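Local structure of cell surface protein (Putative S-layer protein) (Clostridioides difficile R20291, 5NJL) at residues 168-173 with 188-193; 139-144 with 155-160; 94-99 with 161-166. The protein is a putative S-layer protein of the cell wall, has an extended three-domain fold and shows cell adhesion in vitro, consistent with a role as an adhesin. All coordinates share one frame; numbering follows the deposited sequence. Where two conformers were deposited one is given.

Interaction 1: 168-173 with 188-193; sequences ANPVDS and NKIVKL. With SO4 (sulfate ion), chain I.
Val171 meets Val191 and Lys192 through its backbone: its carbonyl O takes two N-H groups, Val191 N at 2.8 Å and Lys192 N at 3.3 Å, the second tilted 19° from the carbonyl plane. In return Val171 N gives an almost straight bond to Lys192 O at 2.9 Å. Two residues facing one across an antiparallel hydrogen-bonded pair make a classic beta bulge, here an isolated bridge between two loop segments. Farther along, a water accepts from Ser173 N and donates to Lys189 O (2.6 Å from water to Lys189 O), continuing the pairing where the backbones part. A sulfate, probably from the crystallisation liquor, spans the same end: Ser173 OG donates to its O2 and the lysine tip, Lys189 NZ, to its O4. With chi1 56° setting it between the backbone N and carbonyl carbon, Lys192 CG lies 3.8 Å from Val171 CB; the chain beyond is extended, Lys192 CE 4.1 Å from Val171 CG1, and comes within about 3 Å of a second sulfate (nearest atoms). On the buried side the compact ring of Pro170 crosses Ile190, Pro170 CG lying 3.8 Å from Ile190 CG1, and both residues rest on Ile122 of helix 122-125.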
loop_
_atom_site.group_PDB
_atom_site.type_symbol
_atom_site.label_atom_id
_atom_site.label_comp_id
_atom_site.label_asym_id
_atom_site.label_seq_id
_atom_site.Cartn_x
_atom_site.Cartn_y
_atom_site.Cartn_z
ATOM N N ALA A 168 28.144 4.133 12.602
ATOM C CA ALA A 168 28.223 5.161 11.586
ATOM C C ALA A 168 28.677 6.512 12.164
ATOM O O ALA A 168 28.524 6.807 13.353
ATOM C CB ALA A 168 26.879 5.326 10.884
ATOM N N ASN A 169 29.186 7.346 11.279
ATOM C CA ASN A 169 29.624 8.685 11.627
ATOM C C ASN A 169 28.438 9.533 12.051
ATOM O O ASN A 169 27.467 9.655 11.299
ATOM C CB ASN A 169 30.291 9.351 10.417
ATOM C CG ASN A 169 31.654 8.765 10.086
ATOM O OD1 ASN A 169 32.117 7.825 10.701
ATOM N ND2 ASN A 169 32.333 9.390 9.123
ATOM N N PRO A 170 28.490 10.112 13.263
ATOM C CA PRO A 170 27.442 11.030 13.632
ATOM C C PRO A 170 27.648 12.386 12.955
ATOM O O PRO A 170 28.655 12.596 12.297
ATOM C CB PRO A 170 27.602 11.126 15.156
ATOM C CG PRO A 170 29.078 10.967 15.364
ATOM C CD PRO A 170 29.485 9.952 14.338
ATOM N N VAL A 171 26.701 13.284 13.140
ATOM C CA VAL A 171 26.723 14.618 12.584
ATOM C C VAL A 171 26.940 15.662 13.664
ATOM O O VAL A 171 26.300 15.616 14.725
ATOM C CB VAL A 171 25.409 14.898 11.840
ATOM C CG1 VAL A 171 25.379 16.285 11.240
ATOM C CG2 VAL A 171 25.213 13.840 10.774
ATOM N N ASP A 172 27.818 16.621 13.376
ATOM C CA ASP A 172 28.083 17.732 14.282
ATOM C C ASP A 172 27.343 19.013 13.845
ATOM O O ASP A 172 26.512 18.968 12.923
ATOM C CB ASP A 172 29.612 17.901 14.497
ATOM C CG ASP A 172 30.351 18.601 13.346
ATOM O OD1 ASP A 172 29.719 18.992 12.335
ATOM O OD2 ASP A 172 31.622 18.734 13.472
ATOM N N SER A 173 27.651 20.136 14.476
ATOM C CA SER A 173 26.872 21.360 14.273
ATOM C C SER A 173 27.155 22.019 12.913
ATOM O O SER A 173 26.375 22.842 12.460
ATOM C CB SER A 173 27.133 22.352 15.397
ATOM O OG SER A 173 28.516 22.696 15.444
ATOM N N ASN A 188 30.187 15.197 23.053
ATOM C CA ASN A 188 29.310 16.370 23.192
ATOM C C ASN A 188 29.218 17.233 21.933
ATOM O O ASN A 188 28.402 18.107 21.901
ATOM C CB ASN A 188 29.623 17.243 24.416
ATOM C CG ASN A 188 30.937 18.000 24.305
ATOM O OD1 ASN A 188 31.824 17.687 23.509
ATOM N ND2 ASN A 188 31.066 18.999 25.153
ATOM N N LYS A 189 30.021 16.969 20.925
ATOM C CA LYS A 189 29.863 17.611 19.611
ATOM C C LYS A 189 28.822 16.918 18.676
ATOM O O LYS A 189 28.505 17.447 17.608
ATOM C CB LYS A 189 31.215 17.697 18.920
ATOM C CG LYS A 189 32.255 18.500 19.702
ATOM C CD LYS A 189 31.769 19.910 20.052
ATOM C CE LYS A 189 32.904 20.801 20.540
ATOM N NZ LYS A 189 32.370 22.053 21.138
ATOM N N ILE A 190 28.286 15.770 19.096
ATOM C CA ILE A 190 27.257 15.054 18.325
ATOM C C ILE A 190 25.968 15.830 18.455
ATOM O O ILE A 190 25.555 16.186 19.556
ATOM C CB ILE A 190 27.045 13.612 18.817
ATOM C CG1 ILE A 190 28.298 12.795 18.565
ATOM C CG2 ILE A 190 25.814 12.963 18.143
ATOM C CD1 ILE A 190 28.297 11.444 19.253
ATOM N N VAL A 191 25.360 16.123 17.312
ATOM C CA VAL A 191 24.046 16.729 17.232
ATOM C C VAL A 191 23.029 15.659 16.870
ATOM O O VAL A 191 21.927 15.656 17.409
ATOM C CB VAL A 191 24.023 17.890 16.216
ATOM C CG1 VAL A 191 22.589 18.345 15.918
ATOM C CG2 VAL A 191 24.842 19.057 16.758
ATOM N N LYS A 192 23.383 14.762 15.970
ATOM C CA LYS A 192 22.531 13.621 15.698
ATOM C C LYS A 192 23.349 12.430 15.308
ATOM O O LYS A 192 24.478 12.560 14.819
ATOM C CB LYS A 192 21.461 13.966 14.648
ATOM C CG LYS A 192 21.959 14.498 13.337
ATOM C CD LYS A 192 20.808 15.059 12.481
ATOM C CE LYS A 192 21.373 15.650 11.203
ATOM N NZ LYS A 192 20.379 16.157 10.232
ATOM N N LEU A 193 22.814 11.258 15.603
ATOM C CA LEU A 193 23.489 10.024 15.307
ATOM C C LEU A 193 23.351 9.682 13.829
ATOM O O LEU A 193 22.382 10.085 13.163
ATOM C CB LEU A 193 22.961 8.895 16.161
ATOM C CG LEU A 193 23.074 9.072 17.670
ATOM C CD1 LEU A 193 22.268 7.993 18.356
ATOM C CD2 LEU A 193 24.542 8.984 18.069
HETATM S S SO4 I . 29.932 23.914 18.611
HETATM O O1 SO4 I . 31.107 23.268 17.975
HETATM O O2 SO4 I . 28.670 23.413 18.022
HETATM O O3 SO4 I . 30.025 25.381 18.411
HETATM O O4 SO4 I . 29.919 23.593 20.059
HETATM O O HOH W 1 28.813 19.989 17.074
#

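Interaction 2: 139-144 with 155-160; sequences LVITLR and IEIGIG
Leu139 N bonds to Ile157 O at 2.7 Å, and Ile157 N answers by donating to Leu139 O at 2.8 Å. The same reciprocal arrangement recurs at Ile141 and Ile155, where Ile141 N reaches Ile155 O and Ile155 N reaches Ile141 O, both at 2.8 Å. Between these two hydrogen-bonded pairs sits the non-hydrogen-bonded pair of Val140 and Glu156, where the backbones make CA-H...O contacts instead, Val140 CA to Ile155 O and Glu156 CA to Leu139 O. This alternation is that of a regular antiparallel beta hairpin. It also sorts the side chains: Leu139, Ile141, Ile155 and Ile157 share the buried face, whereas Val140 and the exposed Glu156 occupy the other, where one conformer of the carboxylate makes a long, weak ion pair with Lys136. On the apolar face Leu139 and Ile157 lie side by side, Leu139 CB 4.0 Å from Ile157 CB. With chi2 64° setting Leu139 CD1, the other branch, Leu139 CD2, falls anti to CA and comes within 4.1 Å of Ile157 CB. Diagonally, Ile141 CD1 approaches Ile157 CG1 at 4.2 Å. Strand 138-145 is the middle of a three-stranded antiparallel sheet, flanked by 126-133 and 152-158; helix 101-115 packs against its apolar face, with Ala108 touching Leu139 and Ile111 touching Ile141.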
loop_
_atom_site.group_PDB
_atom_site.type_symbol
_atom_site.label_atom_id
_atom_site.label_comp_id
_atom_site.label_asym_id
_atom_site.label_seq_id
_atom_site.Cartn_x
_atom_site.Cartn_y
_atom_site.Cartn_z
ATOM N N LEU A 139 13.522 5.906 22.953
ATOM C CA LEU A 139 14.840 5.274 23.106
ATOM C C LEU A 139 15.799 6.415 23.485
ATOM O O LEU A 139 15.860 7.422 22.781
ATOM C CB LEU A 139 15.258 4.636 21.798
ATOM C CG LEU A 139 16.681 4.169 21.597
ATOM C CD1 LEU A 139 17.001 3.047 22.560
ATOM C CD2 LEU A 139 16.922 3.726 20.182
ATOM N N VAL A 140 16.501 6.266 24.601
ATOM C CA VAL A 140 17.419 7.294 25.089
ATOM C C VAL A 140 18.820 6.700 25.071
ATOM O O VAL A 140 19.120 5.727 25.791
ATOM C CB VAL A 140 17.015 7.740 26.491
ATOM C CG1 VAL A 140 17.928 8.829 27.028
ATOM C CG2 VAL A 140 15.545 8.174 26.514
ATOM N N ILE A 141 19.679 7.299 24.261
ATOM C CA ILE A 141 21.053 6.876 24.120
ATOM C C ILE A 141 21.960 7.858 24.845
ATOM O O ILE A 141 21.920 9.072 24.583
ATOM C CB ILE A 141 21.393 6.753 22.650
ATOM C CG1 ILE A 141 20.512 5.643 22.025
ATOM C CG2 ILE A 141 22.862 6.401 22.449
ATOM C CD1 ILE A 141 20.492 5.708 20.529
ATOM N N THR A 142 22.794 7.347 25.755
ATOM C CA THR A 142 23.668 8.213 26.556
ATOM C C THR A 142 25.101 7.744 26.352
ATOM O O THR A 142 25.422 6.570 26.570
ATOM C CB THR A 142 23.239 8.205 28.018
ATOM O OG1 THR A 142 22.023 8.947 28.141
ATOM C CG2 THR A 142 24.281 8.807 28.931
ATOM N N LEU A 143 25.953 8.690 25.964
ATOM C CA LEU A 143 27.335 8.447 25.590
ATOM C C LEU A 143 28.239 9.230 26.515
ATOM O O LEU A 143 27.899 10.350 26.934
ATOM C CB LEU A 143 27.587 8.919 24.160
ATOM C CG LEU A 143 26.638 8.432 23.070
ATOM C CD1 LEU A 143 26.935 9.108 21.744
ATOM C CD2 LEU A 143 26.722 6.932 22.920
ATOM N N ARG A 144 29.398 8.655 26.811
ATOM C CA ARG A 144 30.451 9.365 27.511
ATOM C C ARG A 144 31.786 8.989 26.908
ATOM O O ARG A 144 32.014 7.811 26.641
ATOM C CB ARG A 144 30.350 8.926 28.958
ATOM C CG ARG A 144 31.257 9.546 29.955
ATOM C CD ARG A 144 30.799 9.097 31.354
ATOM N NE ARG A 144 31.111 7.682 31.576
ATOM C CZ ARG A 144 31.126 7.077 32.754
ATOM N NH1 ARG A 144 30.781 7.718 33.877
ATOM N NH2 ARG A 144 31.475 5.791 32.795
ATOM N N ILE A 155 20.890 11.473 23.555
ATOM C CA ILE A 155 20.099 11.619 22.328
ATOM C C ILE A 155 18.800 10.854 22.538
ATOM O O ILE A 155 18.839 9.694 22.987
ATOM C CB ILE A 155 20.842 10.991 21.119
ATOM C CG1 ILE A 155 22.204 11.659 20.874
ATOM C CG2 ILE A 155 20.003 11.019 19.847
ATOM C CD1 ILE A 155 22.118 13.070 20.364
ATOM N N GLU A 156 17.673 11.491 22.192
ATOM C CA GLU A 156 16.338 10.879 22.300
ATOM C C GLU A 156 15.827 10.500 20.903
ATOM O O GLU A 156 15.857 11.321 19.971
ATOM C CB GLU A 156 15.350 11.812 23.017
ATOM C CG GLU A 156 13.891 11.350 23.001
ATOM C CD GLU A 156 12.939 12.360 23.634
ATOM O OE1 GLU A 156 13.130 12.656 24.833
ATOM O OE2 GLU A 156 12.015 12.851 22.928
ATOM N N ILE A 157 15.369 9.256 20.774
ATOM C CA ILE A 157 14.901 8.674 19.510
ATOM C C ILE A 157 13.465 8.206 19.768
ATOM O O ILE A 157 13.185 7.563 20.791
ATOM C CB ILE A 157 15.793 7.490 19.071
ATOM C CG1 ILE A 157 17.277 7.889 18.926
ATOM C CG2 ILE A 157 15.301 6.866 17.771
ATOM C CD1 ILE A 157 17.578 8.841 17.799
ATOM N N GLY A 158 12.555 8.542 18.856
ATOM C CA GLY A 158 11.144 8.190 19.008
ATOM C C GLY A 158 10.550 7.398 17.855
ATOM O O GLY A 158 11.197 7.137 16.843
ATOM N N ILE A 159 9.284 7.050 18.019
ATOM C CA ILE A 159 8.532 6.377 16.977
ATOM C C ILE A 159 8.500 7.331 15.794
ATOM O O ILE A 159 8.288 8.539 15.954
ATOM C CB ILE A 159 7.103 6.006 17.438
ATOM C CG1 ILE A 159 7.167 4.940 18.548
ATOM C CG2 ILE A 159 6.291 5.446 16.260
ATOM C CD1 ILE A 159 5.869 4.710 19.284
ATOM N N GLY A 160 8.782 6.800 14.619
ATOM C CA GLY A 160 8.767 7.575 13.397
ATOM C C GLY A 160 10.123 8.086 12.995
ATOM O O GLY A 160 10.284 8.552 11.886
#

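Interaction 3: 94-99 with 161-166; sequences ATEKYE and DEKIDL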
loop_
_atom_site.group_PDB
_atom_site.type_symbol
_atom_site.label_atom_id
_atom_site.label_comp_id
_atom_site.label_asym_id
_atom_site.label_seq_id
_atom_site.Cartn_x
_atom_site.Cartn_y
_atom_site.Cartn_z
ATOM N N ALA A 94 15.266 4.193 1.457
ATOM C CA ALA A 94 15.361 5.010 2.671
ATOM C C ALA A 94 15.689 4.136 3.875
ATOM O O ALA A 94 15.432 2.918 3.868
ATOM C CB ALA A 94 14.063 5.734 2.934
ATOM N N THR A 95 16.266 4.771 4.905
ATOM C CA THR A 95 16.464 4.096 6.191
ATOM C C THR A 95 15.111 3.772 6.785
ATOM O O THR A 95 14.213 4.613 6.806
ATOM C CB THR A 95 17.228 4.985 7.173
ATOM O OG1 THR A 95 18.444 5.389 6.558
ATOM C CG2 THR A 95 17.520 4.213 8.488
ATOM N N GLU A 96 14.948 2.541 7.244
ATOM C CA GLU A 96 13.720 2.150 7.893
ATOM C C GLU A 96 13.524 2.930 9.191
ATOM O O GLU A 96 14.492 3.353 9.823
ATOM C CB GLU A 96 13.702 0.622 8.119
ATOM C CG GLU A 96 13.481 -0.080 6.768
ATOM C CD GLU A 96 13.313 -1.594 6.804
ATOM O OE1 GLU A 96 13.791 -2.246 7.749
ATOM O OE2 GLU A 96 12.744 -2.120 5.813
ATOM N N LYS A 97 12.272 3.126 9.558
ATOM C CA LYS A 97 11.896 3.860 10.752
ATOM C C LYS A 97 11.431 2.945 11.892
ATOM O O LYS A 97 10.946 1.838 11.657
ATOM C CB LYS A 97 10.798 4.851 10.411
ATOM C CG LYS A 97 11.194 5.903 9.379
ATOM C CD LYS A 97 9.984 6.748 9.039
ATOM C CE LYS A 97 10.376 8.058 8.364
ATOM N NZ LYS A 97 9.155 8.705 7.817
ATOM N N TYR A 98 11.562 3.432 13.126
ATOM C CA TYR A 98 10.912 2.794 14.275
ATOM C C TYR A 98 9.406 2.980 14.118
ATOM O O TYR A 98 8.931 4.102 14.001
ATOM C CB TYR A 98 11.418 3.401 15.599
ATOM C CG TYR A 98 12.929 3.286 15.738
ATOM C CD1 TYR A 98 13.514 2.070 16.045
ATOM C CD2 TYR A 98 13.759 4.378 15.505
ATOM C CE1 TYR A 98 14.879 1.946 16.163
ATOM C CE2 TYR A 98 15.118 4.274 15.626
ATOM C CZ TYR A 98 15.681 3.059 15.938
ATOM O OH TYR A 98 17.016 2.917 16.006
ATOM N N GLU A 99 8.651 1.890 14.093
ATOM C CA GLU A 99 7.209 1.963 13.816
ATOM C C GLU A 99 6.363 1.832 15.058
ATOM O O GLU A 99 5.225 2.267 15.064
ATOM C CB GLU A 99 6.821 0.900 12.782
ATOM C CG GLU A 99 7.422 1.228 11.422
ATOM C CD GLU A 99 7.061 0.251 10.318
ATOM O OE1 GLU A 99 6.835 -0.946 10.599
ATOM O OE2 GLU A 99 7.022 0.694 9.149
ATOM N N ASP A 161 11.122 7.993 13.879
ATOM C CA ASP A 161 12.493 8.345 13.512
ATOM C C ASP A 161 13.176 7.240 12.743
ATOM O O ASP A 161 12.841 6.054 12.883
ATOM C CB ASP A 161 13.309 8.715 14.775
ATOM C CG ASP A 161 12.881 10.048 15.383
ATOM O OD1 ASP A 161 12.371 10.937 14.640
ATOM O OD2 ASP A 161 13.070 10.245 16.603
ATOM N N GLU A 162 14.137 7.623 11.907
ATOM C CA GLU A 162 14.968 6.666 11.175
ATOM C C GLU A 162 15.877 5.905 12.132
ATOM O O GLU A 162 16.377 6.481 13.124
ATOM C CB GLU A 162 15.796 7.380 10.094
ATOM C CG GLU A 162 14.900 8.015 9.016
ATOM C CD GLU A 162 15.648 8.842 7.963
ATOM O OE1 GLU A 162 16.848 9.143 8.133
ATOM O OE2 GLU A 162 15.007 9.202 6.949
ATOM N N LYS A 163 16.066 4.613 11.844
ATOM C CA LYS A 163 16.905 3.741 12.658
ATOM C C LYS A 163 18.322 4.252 12.689
ATOM O O LYS A 163 18.858 4.658 11.669
ATOM C CB LYS A 163 16.873 2.304 12.174
ATOM C CG LYS A 163 15.511 1.668 12.458
ATOM C CD LYS A 163 15.452 0.207 12.034
ATOM C CE LYS A 163 14.106 -0.374 12.429
ATOM N NZ LYS A 163 14.104 -1.837 12.153
ATOM N N ILE A 164 18.904 4.251 13.879
ATOM C CA ILE A 164 20.219 4.834 14.066
ATOM C C ILE A 164 21.275 3.719 14.103
ATOM O O ILE A 164 20.945 2.536 14.271
ATOM C CB ILE A 164 20.279 5.861 15.242
ATOM C CG1 ILE A 164 19.654 5.373 16.534
ATOM C CG2 ILE A 164 19.551 7.139 14.887
ATOM C CD1 ILE A 164 20.258 4.111 17.037
ATOM N N ASP A 165 22.539 4.093 13.930
ATOM C CA ASP A 165 23.642 3.133 13.900
ATOM C C ASP A 165 24.843 3.811 14.542
ATOM O O ASP A 165 25.383 4.758 13.984
ATOM C CB ASP A 165 23.914 2.776 12.435
ATOM C CG ASP A 165 25.039 1.760 12.239
ATOM O OD1 ASP A 165 25.710 1.284 13.204
ATOM O OD2 ASP A 165 25.258 1.450 11.042
ATOM N N LEU A 166 25.240 3.320 15.714
ATOM C CA LEU A 166 26.350 3.915 16.463
ATOM C C LEU A 166 27.730 3.570 15.880
ATOM O O LEU A 166 28.734 4.149 16.303
ATOM C CB LEU A 166 26.274 3.514 17.935
ATOM C CG LEU A 166 24.994 3.919 18.661
ATOM C CD1 LEU A 166 25.013 3.447 20.104
ATOM C CD2 LEU A 166 24.792 5.418 18.592
#
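Tyr98 meets Lys163 and Ile164 with its ring and hydroxyl. Lys163 CG stands over one face of the ring, 3.9 Å from its centroid and offset toward the rim, a CH-pi contact that uses the aliphatic part of the lysine; the two side chains cross at a slant. The Tyr98 OH accepts from Ile164 N at 3.1 Å with a nearly straight N-H, while Ile164 CD1 packs 3.6 Å from that same Tyr98 OH. Tyrosine suits this place because a flat apolar ring and a polar tip are both used. Two backbone bonds hold the segments together beside it: Tyr98 N donates to Asp161 O and Lys163 N to Glu96 O, each at 2.9 Å. They enclose Lys97 and Glu162, a single backbone bridge with CA atoms 4.2 Å apart, within a loop-to-loop contact that ties the chain ahead of helix 101-115 to the segment leaving strand 152-158. At its flank Thr95 turns its methyl inward: with OG1 beside the backbone N (chi1 -55°), Thr95 CG2 falls anti to N, lies 3.5 Å from Lys163 O and also touches Glu162 CB. Charged ends occupy the exposed side, where Glu96 OE1 and Lys163 NZ are 4.4 Å apart, too far for a salt bridge, though opposite charges at this distance may still attract weakly. Bonds to residues outside the two segments help to position these groups. The Tyr98 hydroxyl bonds to Glu107 of helix 101-115, Thr95 OG1 to the carbonyl of Ala196, and Asp161 OD2 to the backbone N of Gly158 in the preceding strand.

Overall arrangement
All three contacts lie on one side of the chain's centre, in the part of the elongated molecule built on the three-stranded sheet and helix 101-115, their centres about 12 to 15 Å apart. Interaction 3 joins segments distant in sequence, and the loop it closes contains the hairpin of interaction 2; interaction 1 follows in the long connection from strand 152-158 to strand 199-200. Leu193 links the set, packing on Ile141 and Ile155 of interaction 2 and on Ile164 and Leu166 of interaction 3. Ile157 touches the Tyr98 ring and Gly160 N probably bonds to Tyr98 O, joining interactions 2 and 3. Loop and sheet residues pack together, much of this chain lying outside helix and strand.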